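Local coordinates for protein aminoglycoside N(3)-acetyltransferase (Streptomyces griseus, PDB 7LAP) that acetylates the 3-amino group of aminoglycoside antibiotics, probably using acetyl-CoA, and so probably confers resistance to them, at residues T74-C79 against A150-H155; D159-G162 against P166-R169; R169-G174 against M187-H192. All coordinates share one frame; numbering follows the deposited sequence.

Contact 1: residues T74-C79 against A150-H155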
ATOM      1  N   THR B  74     -17.371   0.737 -15.872  1.00 38.47           N
ATOM      2  CA  THR B  74     -16.807   1.393 -14.705  1.00 37.08           C
ATOM      3  C   THR B  74     -16.478   0.337 -13.662  1.00 37.93           C
ATOM      4  O   THR B  74     -17.244  -0.609 -13.487  1.00 41.71           O
ATOM      5  CB  THR B  74     -17.789   2.412 -14.111  1.00 38.56           C
ATOM      6  OG1 THR B  74     -18.224   3.307 -15.138  1.00 42.30           O
ATOM      7  CG2 THR B  74     -17.122   3.252 -12.993  1.00 36.51           C
ATOM      8  N   LEU B  75     -15.354   0.515 -12.963  1.00 37.61           N
ATOM      9  CA  LEU B  75     -14.964  -0.329 -11.834  1.00 40.62           C
ATOM     10  C   LEU B  75     -15.109   0.468 -10.548  1.00 39.57           C
ATOM     11  O   LEU B  75     -14.824   1.659 -10.525  1.00 39.67           O
ATOM     12  CB  LEU B  75     -13.501  -0.806 -11.941  1.00 35.29           C
ATOM     13  CG  LEU B  75     -13.033  -1.347 -13.288  1.00 37.65           C
ATOM     14  CD1 LEU B  75     -11.575  -1.822 -13.172  1.00 38.32           C
ATOM     15  CD2 LEU B  75     -13.966  -2.472 -13.737  1.00 38.59           C
ATOM     16  N   LEU B  76     -15.513  -0.179  -9.471  1.00 37.35           N
ATOM     17  CA  LEU B  76     -15.671   0.419  -8.162  1.00 35.46           C
ATOM     18  C   LEU B  76     -15.079  -0.426  -7.047  1.00 39.94           C
ATOM     19  O   LEU B  76     -15.158  -1.619  -7.103  1.00 38.72           O
ATOM     20  CB  LEU B  76     -17.138   0.509  -7.824  1.00 45.27           C
ATOM     21  CG  LEU B  76     -17.955   1.762  -7.930  1.00 58.94           C
ATOM     22  CD1 LEU B  76     -18.474   1.757  -9.342  1.00 69.54           C
ATOM     23  CD2 LEU B  76     -19.113   1.745  -6.973  1.00 52.28           C
ATOM     24  N   VAL B  77     -14.531   0.197  -6.020  1.00 36.70           N
ATOM     25  CA  VAL B  77     -14.009  -0.537  -4.871  1.00 38.64           C
ATOM     26  C   VAL B  77     -14.383   0.209  -3.603  1.00 41.07           C
ATOM     27  O   VAL B  77     -14.750   1.382  -3.635  1.00 37.62           O
ATOM     28  CB  VAL B  77     -12.473  -0.712  -4.897  1.00 33.87           C
ATOM     29  CG1 VAL B  77     -12.022  -1.592  -6.120  1.00 34.75           C
ATOM     30  CG2 VAL B  77     -11.820   0.638  -4.922  1.00 30.69           C
ATOM     31  N   THR B  78     -14.267  -0.473  -2.474  1.00 39.20           N
ATOM     32  CA  THR B  78     -14.451   0.184  -1.196  1.00 41.34           C
ATOM     33  C   THR B  78     -13.062   0.462  -0.639  1.00 39.47           C
ATOM     34  O   THR B  78     -12.205  -0.426  -0.657  1.00 39.67           O
ATOM     35  CB  THR B  78     -15.320  -0.655  -0.258  1.00 41.54           C
ATOM     36  OG1 THR B  78     -15.367  -0.030   1.020  1.00 52.92           O
ATOM     37  CG2 THR B  78     -14.753  -2.071  -0.032  1.00 45.45           C
ATOM     38  N   CYS B  79     -12.801   1.721  -0.256  1.00 38.60           N
ATOM     39  CA  CYS B  79     -11.494   2.159   0.272  1.00 37.22           C
ATOM     40  C   CYS B  79     -11.486   2.387   1.782  1.00 39.83           C
ATOM     41  O   CYS B  79     -10.686   1.781   2.524  1.00 41.33           O
ATOM     42  CB  CYS B  79     -11.063   3.476  -0.419  1.00 41.43           C
ATOM     43  SG  CYS B  79     -10.609   3.266  -2.111  1.00 45.64           S
ATOM     44  N   ALA B 150     -19.968  10.626 -11.558  1.00 50.79           N
ATOM     45  CA  ALA B 150     -21.309  10.674 -10.973  1.00 50.70           C
ATOM     46  C   ALA B 150     -21.486   9.630  -9.869  1.00 46.37           C
ATOM     47  O   ALA B 150     -22.221   9.865  -8.902  1.00 50.52           O
ATOM     48  CB  ALA B 150     -22.366  10.470 -12.061  1.00 52.72           C
ATOM     49  N   LEU B 151     -20.837   8.472  -9.983  1.00 41.72           N
ATOM     50  CA  LEU B 151     -20.961   7.475  -8.922  1.00 43.95           C
ATOM     51  C   LEU B 151     -20.355   7.975  -7.615  1.00 43.08           C
ATOM     52  O   LEU B 151     -20.915   7.743  -6.536  1.00 45.08           O
ATOM     53  CB  LEU B 151     -20.283   6.160  -9.334  1.00 45.88           C
ATOM     54  CG  LEU B 151     -21.071   5.236 -10.271  1.00 49.61           C
ATOM     55  CD1 LEU B 151     -20.181   4.128 -10.796  1.00 47.62           C
ATOM     56  CD2 LEU B 151     -22.307   4.684  -9.579  1.00 52.12           C
ATOM     57  N   MET B 152     -19.201   8.643  -7.685  1.00 41.39           N
ATOM     58  CA  MET B 152     -18.467   9.057  -6.490  1.00 43.72           C
ATOM     59  C   MET B 152     -18.859  10.433  -5.974  1.00 48.68           C
ATOM     60  O   MET B 152     -18.488  10.788  -4.846  1.00 50.58           O
ATOM     61  CB  MET B 152     -16.977   9.066  -6.788  1.00 41.21           C
ATOM     62  CG  MET B 152     -16.432   7.657  -7.188  1.00 44.04           C
ATOM     63  SD  MET B 152     -16.544   6.454  -5.851  1.00 42.96           S
ATOM     64  CE  MET B 152     -18.019   5.506  -6.303  1.00 42.57           C
ATOM     65  N   ASP B 153     -19.559  11.209  -6.786  1.00 43.67           N
ATOM     66  CA  ASP B 153     -19.733  12.637  -6.541  1.00 51.60           C
ATOM     67  C   ASP B 153     -20.489  12.886  -5.242  1.00 52.33           C
ATOM     68  O   ASP B 153     -21.468  12.202  -4.941  1.00 51.28           O
ATOM     69  CB  ASP B 153     -20.500  13.278  -7.704  1.00 49.96           C
ATOM     70  CG  ASP B 153     -20.618  14.793  -7.561  1.00 57.29           C
ATOM     71  OD1 ASP B 153     -19.559  15.448  -7.472  1.00 58.64           O
ATOM     72  OD2 ASP B 153     -21.752  15.326  -7.547  1.00 59.24           O
ATOM     73  N   ALA B 154     -20.017  13.860  -4.470  1.00 50.93           N
ATOM     74  CA  ALA B 154     -20.734  14.364  -3.302  1.00 52.44           C
ATOM     75  C   ALA B 154     -21.240  13.237  -2.399  1.00 50.73           C
ATOM     76  O   ALA B 154     -22.429  13.141  -2.118  1.00 57.36           O
ATOM     77  CB  ALA B 154     -21.907  15.256  -3.746  1.00 49.38           C
ATOM     78  N   HIS B 155     -20.326  12.382  -1.935  1.00 48.24           N
ATOM     79  CA  HIS B 155     -20.715  11.327  -0.999  1.00 45.13           C
ATOM     80  C   HIS B 155     -21.433  11.932   0.213  1.00 50.58           C
ATOM     81  O   HIS B 155     -20.869  12.814   0.890  1.00 50.96           O
ATOM     82  CB  HIS B 155     -19.485  10.560  -0.542  1.00 46.52           C
ATOM     83  CG  HIS B 155     -19.781   9.198   0.007  1.00 44.22           C
ATOM     84  ND1 HIS B 155     -18.984   8.108  -0.265  1.00 43.47           N
ATOM     85  CD2 HIS B 155     -20.768   8.750   0.824  1.00 45.19           C
ATOM     86  CE1 HIS B 155     -19.459   7.044   0.367  1.00 43.42           C
ATOM     87  NE2 HIS B 155     -20.544   7.404   1.032  1.00 43.92           N
TER
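Leu76 and Thr74 on strand 74-78 meet Leu151 and Met152 at the end of helix 148-152, a small apolar helix-on-sheet contact in the alpha/beta core of the enzyme. The strand lies inside the mixed sheet, between strands 41-46 and 141-145. Thr74 and Leu76 turn one face of it to the helix; Leu75, on the reverse face, packs on helix 58-69. Going along 150-155, Ala150 contributes its carbonyl oxygen, which accepts a hydrogen bond from Arg169 NH1. Leu151 comes next and does most of the work. Its CG lies anti to its own carbonyl carbon (chi1 -80°), and from there CD1 reaches the strand between two side chains. Toward Thr74 the approach is tip to tip, with Thr74 CG2 3.9 Å from Leu151 CD1. Across Leu76 it runs at about a right angle, and Leu76 CD1 to Leu151 CD1 is only 3.3 Å. That is tighter than methyl groups normally tolerate, and the Leu76 chi1 of -101° is also unusual, so the exact placing of this leucine is best treated as doubtful. Thr74 keeps its polar end out of the apolar patch: OG1 bonds to Ser147 N, just before the helix. Met152 comes next, its chain bent at chi2 and chi3 so that CE returns toward the sheet. It slides past Leu76 in the opposite direction, with Met152 CE 4.0 Å from Leu76 CD2 and 4.1 Å from Leu76 CG. At Asp153 the backbone leaves the helical conformation, and its carbonyl oxygen takes a second bond from Arg169 NH1. Finally His155, buried in the following loop, is held through both ring nitrogens, ND1 by Ser134 OG and NE2 by Pro160 O.

Contact 2: residues D159-G162 against P166-R169; sequences DPHG and PLAR
His161 and Leu167 take nearly the same first torsion, -62° and -69°; each CG lies opposite its own carbonyl carbon, and the two side chains run side by side, pointing the same way. Leu167 CD1 meets the imidazole at its edge, in the plane of the ring, with His161 CD2 as its nearest atom at 3.8 Å. Elsewhere on the ring the contact is polar: ND1 bonds to Asp224 OD1, which should limit rotation about chi2. Beside this pair, Ala168 CB packs on Gly162 O at 3.6 Å, while that oxygen takes a hydrogen bond from Ser165 OG. The loop gets its shape from a type I beta turn over Asp159-Gly162, closed by Gly162 N to Asp159 O at 3.0 Å. A water links the turn to the first turn of the helix: it donates to Pro160 O at 2.8 Å and accepts a weak, long bond from Leu167 N at 3.4 Å. The contact thus folds a loop back on the start of the helix it leads into. Around it, helix 189-196 supplies His192 against Leu167 and Ala168, and His191, whose ring meets that of His161 at about 50°. Pro166 rests on Met152 of helix 148-152, and Asp224 comes from strand 216-225 of the two-stranded sheet.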
ATOM      1  N   ASP B 159     -25.701   9.232   7.033  1.00 60.32           N
ATOM      2  CA  ASP B 159     -26.264   8.081   6.335  1.00 63.11           C
ATOM      3  C   ASP B 159     -25.480   7.806   5.045  1.00 55.39           C
ATOM      4  O   ASP B 159     -26.064   7.774   3.955  1.00 55.47           O
ATOM      5  CB  ASP B 159     -27.753   8.309   6.041  1.00 73.27           C
ATOM      6  CG  ASP B 159     -28.541   6.990   5.916  1.00 84.13           C
ATOM      7  OD1 ASP B 159     -28.098   5.959   6.482  1.00 85.41           O
ATOM      8  OD2 ASP B 159     -29.608   6.981   5.253  1.00 87.82           O
ATOM      9  N   PRO B 160     -24.159   7.626   5.114  1.00 50.48           N
ATOM     10  CA  PRO B 160     -23.381   7.442   3.877  1.00 51.69           C
ATOM     11  C   PRO B 160     -23.590   6.096   3.170  1.00 52.37           C
ATOM     12  O   PRO B 160     -22.988   5.883   2.108  1.00 52.97           O
ATOM     13  CB  PRO B 160     -21.932   7.572   4.359  1.00 47.96           C
ATOM     14  CG  PRO B 160     -21.979   6.991   5.768  1.00 47.53           C
ATOM     15  CD  PRO B 160     -23.341   7.425   6.328  1.00 48.65           C
ATOM     16  N   HIS B 161     -24.379   5.168   3.710  1.00 50.33           N
ATOM     17  CA  HIS B 161     -24.766   3.961   2.979  1.00 49.53           C
ATOM     18  C   HIS B 161     -26.201   4.025   2.484  1.00 53.62           C
ATOM     19  O   HIS B 161     -26.721   3.011   1.998  1.00 54.35           O
ATOM     20  CB  HIS B 161     -24.612   2.703   3.846  1.00 47.48           C
ATOM     21  CG  HIS B 161     -23.211   2.438   4.276  1.00 49.41           C
ATOM     22  ND1 HIS B 161     -22.747   2.769   5.532  1.00 51.01           N
ATOM     23  CD2 HIS B 161     -22.172   1.861   3.626  1.00 50.34           C
ATOM     24  CE1 HIS B 161     -21.481   2.403   5.638  1.00 51.95           C
ATOM     25  NE2 HIS B 161     -21.110   1.845   4.497  1.00 51.49           N
ATOM     26  N   GLY B 162     -26.864   5.170   2.618  1.00 51.77           N
ATOM     27  CA  GLY B 162     -28.286   5.225   2.417  1.00 53.93           C
ATOM     28  C   GLY B 162     -28.711   5.716   1.049  1.00 56.92           C
ATOM     29  O   GLY B 162     -27.991   5.601   0.048  1.00 56.02           O
ATOM     30  N   PRO B 166     -23.235   6.562  -3.078  1.00 49.76           N
ATOM     31  CA  PRO B 166     -22.694   5.779  -4.202  1.00 47.44           C
ATOM     32  C   PRO B 166     -23.295   4.397  -4.326  1.00 47.78           C
ATOM     33  O   PRO B 166     -23.564   3.945  -5.450  1.00 46.00           O
ATOM     34  CB  PRO B 166     -21.195   5.717  -3.888  1.00 47.67           C
ATOM     35  CG  PRO B 166     -20.942   7.083  -3.201  1.00 51.60           C
ATOM     36  CD  PRO B 166     -22.192   7.347  -2.387  1.00 49.40           C
ATOM     37  N   LEU B 167     -23.521   3.707  -3.210  1.00 46.27           N
ATOM     38  CA  LEU B 167     -24.058   2.359  -3.314  1.00 45.48           C
ATOM     39  C   LEU B 167     -25.469   2.388  -3.900  1.00 46.56           C
ATOM     40  O   LEU B 167     -25.808   1.552  -4.741  1.00 44.62           O
ATOM     41  CB  LEU B 167     -24.028   1.678  -1.950  1.00 46.50           C
ATOM     42  CG  LEU B 167     -22.614   1.344  -1.434  1.00 45.20           C
ATOM     43  CD1 LEU B 167     -22.666   0.809   0.035  1.00 46.51           C
ATOM     44  CD2 LEU B 167     -21.911   0.338  -2.357  1.00 46.86           C
ATOM     45  N   ALA B 168     -26.287   3.374  -3.505  1.00 45.80           N
ATOM     46  CA  ALA B 168     -27.602   3.536  -4.121  1.00 47.88           C
ATOM     47  C   ALA B 168     -27.481   3.802  -5.612  1.00 50.62           C
ATOM     48  O   ALA B 168     -28.280   3.296  -6.411  1.00 50.88           O
ATOM     49  CB  ALA B 168     -28.378   4.673  -3.454  1.00 49.23           C
ATOM     50  N   ARG B 169     -26.479   4.583  -6.009  1.00 51.39           N
ATOM     51  CA  ARG B 169     -26.283   4.864  -7.421  1.00 49.25           C
ATOM     52  C   ARG B 169     -25.818   3.642  -8.191  1.00 49.51           C
ATOM     53  O   ARG B 169     -26.133   3.511  -9.382  1.00 48.50           O
ATOM     54  CB  ARG B 169     -25.284   5.996  -7.594  1.00 47.95           C
ATOM     55  CG  ARG B 169     -25.783   7.299  -7.005  1.00 51.12           C
ATOM     56  CD  ARG B 169     -24.711   8.380  -7.091  1.00 49.99           C
ATOM     57  NE  ARG B 169     -24.846   9.316  -5.987  1.00 53.30           N
ATOM     58  CZ  ARG B 169     -23.878  10.127  -5.564  1.00 54.01           C
ATOM     59  NH1 ARG B 169     -22.689  10.128  -6.152  1.00 48.13           N
ATOM     60  NH2 ARG B 169     -24.108  10.948  -4.550  1.00 60.00           N
TER
HETATM   61  O   HOH W   1     -22.117   4.466  -0.200  1.00 56.22           O

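Contact 3: residues R169-G174 against M187-H192; sequences RLVALG and MTLLHH
Val171 and Leu189 cross at about a right angle where helix 166-172 passes the start of helix 189-196. One methyl of the valine makes the contact. Chi1 of 166° sets CG1 anti to the backbone N and leaves CG2 beside that N, pointed at the neighbouring helix. There Val171 CG2 lies 4.1 Å from Leu189 CD1. The same methyl also approaches the imidazole of His192 obliquely, with Val171 CG2 4.2 Å from His192 CD2. Leu189 and His192 stand three residues apart, about one helical turn, and both extend their side chains away from their own backbone N; CG2 of Val171 touches both. The distances are relaxed, ordinary van der Waals contacts. On its polar side His192 is tied down: ND1 bonds to His161 O, which should limit the ring's rotation. Leu170 also turns toward 187-192 but stays slightly farther off, and packs on Thr41 and Met43 of strand 41-46. Helix 273-289 adds Val277, which touches both Val171 and Leu189, while Ala274 lies on the valine and Ala273 on the leucine. Past Val171 the first helix closes in a Schellman motif: Gly174 takes a positive phi of 74°, and Gly174 N to Val171 O, at 3.0 Å, is one of the two bonds back into the last turn. From there the chain runs into strand 176-180, a strand in the interior of the main sheet, after which the second helix begins. The result is a helix-strand-helix succession, 166-172, 176-180 and 189-196, whose two helices pack through a valine methyl set against a leucine and a histidine in the alpha/beta core of this Antibiotic_NAT-family protein.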
ATOM      1  N   ARG B 169     -26.479   4.583  -6.009  1.00 51.39           N
ATOM      2  CA  ARG B 169     -26.283   4.864  -7.421  1.00 49.25           C
ATOM      3  C   ARG B 169     -25.818   3.642  -8.191  1.00 49.51           C
ATOM      4  O   ARG B 169     -26.133   3.511  -9.382  1.00 48.50           O
ATOM      5  CB  ARG B 169     -25.284   5.996  -7.594  1.00 47.95           C
ATOM      6  CG  ARG B 169     -25.783   7.299  -7.005  1.00 51.12           C
ATOM      7  CD  ARG B 169     -24.711   8.380  -7.091  1.00 49.99           C
ATOM      8  NE  ARG B 169     -24.846   9.316  -5.987  1.00 53.30           N
ATOM      9  CZ  ARG B 169     -23.878  10.127  -5.564  1.00 54.01           C
ATOM     10  NH1 ARG B 169     -22.689  10.128  -6.152  1.00 48.13           N
ATOM     11  NH2 ARG B 169     -24.108  10.948  -4.550  1.00 60.00           N
ATOM     12  N   LEU B 170     -25.024   2.764  -7.560  1.00 47.33           N
ATOM     13  CA  LEU B 170     -24.670   1.513  -8.214  1.00 41.72           C
ATOM     14  C   LEU B 170     -25.918   0.692  -8.521  1.00 48.14           C
ATOM     15  O   LEU B 170     -26.063   0.148  -9.621  1.00 44.85           O
ATOM     16  CB  LEU B 170     -23.711   0.719  -7.331  1.00 41.26           C
ATOM     17  CG  LEU B 170     -23.265  -0.639  -7.858  1.00 42.67           C
ATOM     18  CD1 LEU B 170     -22.329  -0.461  -9.028  1.00 42.31           C
ATOM     19  CD2 LEU B 170     -22.596  -1.455  -6.716  1.00 41.02           C
ATOM     20  N   VAL B 171     -26.851   0.630  -7.566  1.00 47.64           N
ATOM     21  CA  VAL B 171     -28.093  -0.101  -7.770  1.00 47.05           C
ATOM     22  C   VAL B 171     -28.897   0.516  -8.913  1.00 50.80           C
ATOM     23  O   VAL B 171     -29.405  -0.197  -9.789  1.00 52.73           O
ATOM     24  CB  VAL B 171     -28.900  -0.137  -6.461  1.00 49.43           C
ATOM     25  CG1 VAL B 171     -30.346  -0.577  -6.723  1.00 47.24           C
ATOM     26  CG2 VAL B 171     -28.230  -1.059  -5.460  1.00 45.76           C
ATOM     27  N   ALA B 172     -28.989   1.849  -8.945  1.00 51.47           N
ATOM     28  CA  ALA B 172     -29.875   2.521  -9.902  1.00 54.66           C
ATOM     29  C   ALA B 172     -29.352   2.409 -11.329  1.00 59.14           C
ATOM     30  O   ALA B 172     -30.138   2.404 -12.283  1.00 61.28           O
ATOM     31  CB  ALA B 172     -30.044   3.992  -9.520  1.00 53.04           C
ATOM     32  N   LEU B 173     -28.032   2.356 -11.484  1.00 55.46           N
ATOM     33  CA  LEU B 173     -27.327   2.121 -12.735  1.00 55.93           C
ATOM     34  C   LEU B 173     -27.451   0.685 -13.252  1.00 55.07           C
ATOM     35  O   LEU B 173     -27.023   0.412 -14.381  1.00 54.06           O
ATOM     36  CB  LEU B 173     -25.851   2.435 -12.496  1.00 62.17           C
ATOM     37  CG  LEU B 173     -24.940   3.011 -13.547  1.00 69.48           C
ATOM     38  CD1 LEU B 173     -25.725   3.955 -14.452  1.00 73.36           C
ATOM     39  CD2 LEU B 173     -23.831   3.746 -12.832  1.00 72.15           C
ATOM     40  N   GLY B 174     -27.979  -0.247 -12.460  1.00 49.42           N
ATOM     41  CA  GLY B 174     -27.946  -1.642 -12.858  1.00 48.38           C
ATOM     42  C   GLY B 174     -26.565  -2.259 -12.730  1.00 49.99           C
ATOM     43  O   GLY B 174     -26.206  -3.133 -13.518  1.00 50.27           O
ATOM     44  N   MET B 187     -19.200  -8.487   1.116  1.00 52.86           N
ATOM     45  CA  MET B 187     -20.064  -7.716   0.228  1.00 51.29           C
ATOM     46  C   MET B 187     -20.566  -6.424   0.897  1.00 51.53           C
ATOM     47  O   MET B 187     -21.596  -6.420   1.578  1.00 51.04           O
ATOM     48  CB  MET B 187     -21.252  -8.557  -0.246  1.00 49.10           C
ATOM     49  CG  MET B 187     -21.980  -7.894  -1.400  1.00 49.03           C
ATOM     50  SD  MET B 187     -23.579  -8.626  -1.771  1.00 52.58           S
ATOM     51  CE  MET B 187     -22.982 -10.105  -2.601  1.00 51.93           C
ATOM     52  N   THR B 188     -19.846  -5.324   0.646  1.00 51.93           N
ATOM     53  CA  THR B 188     -20.149  -3.997   1.195  1.00 50.39           C
ATOM     54  C   THR B 188     -21.563  -3.548   0.856  1.00 45.52           C
ATOM     55  O   THR B 188     -22.216  -2.852   1.646  1.00 43.88           O
ATOM     56  CB  THR B 188     -19.128  -2.987   0.630  1.00 53.16           C
ATOM     57  OG1 THR B 188     -17.893  -3.123   1.332  1.00 58.79           O
ATOM     58  CG2 THR B 188     -19.617  -1.524   0.719  1.00 54.15           C
ATOM     59  N   LEU B 189     -22.035  -3.894  -0.342  1.00 45.65           N
ATOM     60  CA  LEU B 189     -23.350  -3.464  -0.786  1.00 45.70           C
ATOM     61  C   LEU B 189     -24.454  -3.800   0.219  1.00 43.69           C
ATOM     62  O   LEU B 189     -25.477  -3.120   0.257  1.00 47.74           O
ATOM     63  CB  LEU B 189     -23.640  -4.095  -2.147  1.00 48.02           C
ATOM     64  CG  LEU B 189     -25.025  -3.796  -2.726  1.00 47.54           C
ATOM     65  CD1 LEU B 189     -25.190  -2.301  -2.960  1.00 44.56           C
ATOM     66  CD2 LEU B 189     -25.265  -4.613  -4.000  1.00 49.47           C
ATOM     67  N   LEU B 190     -24.274  -4.835   1.043  1.00 46.55           N
ATOM     68  CA  LEU B 190     -25.301  -5.167   2.026  1.00 47.25           C
ATOM     69  C   LEU B 190     -25.367  -4.161   3.176  1.00 49.55           C
ATOM     70  O   LEU B 190     -26.319  -4.215   3.965  1.00 51.68           O
ATOM     71  CB  LEU B 190     -25.071  -6.582   2.573  1.00 47.38           C
ATOM     72  CG  LEU B 190     -25.400  -7.704   1.578  1.00 49.57           C
ATOM     73  CD1 LEU B 190     -25.049  -9.084   2.140  1.00 48.65           C
ATOM     74  CD2 LEU B 190     -26.862  -7.642   1.172  1.00 48.29           C
ATOM     75  N   HIS B 191     -24.397  -3.245   3.293  1.00 46.37           N
ATOM     76  CA  HIS B 191     -24.586  -2.127   4.217  1.00 46.49           C
ATOM     77  C   HIS B 191     -25.650  -1.165   3.701  1.00 46.41           C
ATOM     78  O   HIS B 191     -26.341  -0.525   4.493  1.00 49.90           O
ATOM     79  CB  HIS B 191     -23.274  -1.369   4.434  1.00 45.46           C
ATOM     80  CG  HIS B 191     -22.272  -2.120   5.253  1.00 50.49           C
ATOM     81  ND1 HIS B 191     -22.586  -2.723   6.453  1.00 54.03           N
ATOM     82  CD2 HIS B 191     -20.961  -2.374   5.036  1.00 49.88           C
ATOM     83  CE1 HIS B 191     -21.513  -3.321   6.940  1.00 51.77           C
ATOM     84  NE2 HIS B 191     -20.510  -3.111   6.106  1.00 52.65           N
ATOM     85  N   HIS B 192     -25.788  -1.045   2.379  1.00 45.82           N
ATOM     86  CA  HIS B 192     -26.895  -0.282   1.804  1.00 44.62           C
ATOM     87  C   HIS B 192     -28.222  -0.957   2.110  1.00 49.81           C
ATOM     88  O   HIS B 192     -29.218  -0.278   2.407  1.00 50.37           O
ATOM     89  CB  HIS B 192     -26.693  -0.123   0.287  1.00 43.49           C
ATOM     90  CG  HIS B 192     -27.776   0.646  -0.409  1.00 46.17           C
ATOM     91  ND1 HIS B 192     -28.176   1.902  -0.006  1.00 49.97           N
ATOM     92  CD2 HIS B 192     -28.542   0.339  -1.484  1.00 48.15           C
ATOM     93  CE1 HIS B 192     -29.134   2.344  -0.806  1.00 50.75           C
ATOM     94  NE2 HIS B 192     -29.387   1.409  -1.703  1.00 49.70           N
TER

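Overall arrangement
The three contacts form one continuous patch of the core. Contact 1 and contact 2 have centres about 10 Å apart, contacts 1 and 3 about 11 Å, contacts 2 and 3 about 7 Å. Both segments of contact 1 come earlier in the chain than those of contact 2, and contact 3 begins at Arg169, where contact 2 ends. Helix 166-172 serves both of the latter, and through Arg169 it is also bonded to the end of helix 148-152. Helix 148-152, loop 159-162, helix 166-172 and helix 189-196 are thus joined one to the next, and contact 1 ties the first of them to the distant strand 74-78, within the alpha/beta core of this Antibiotic_NAT-family enzyme.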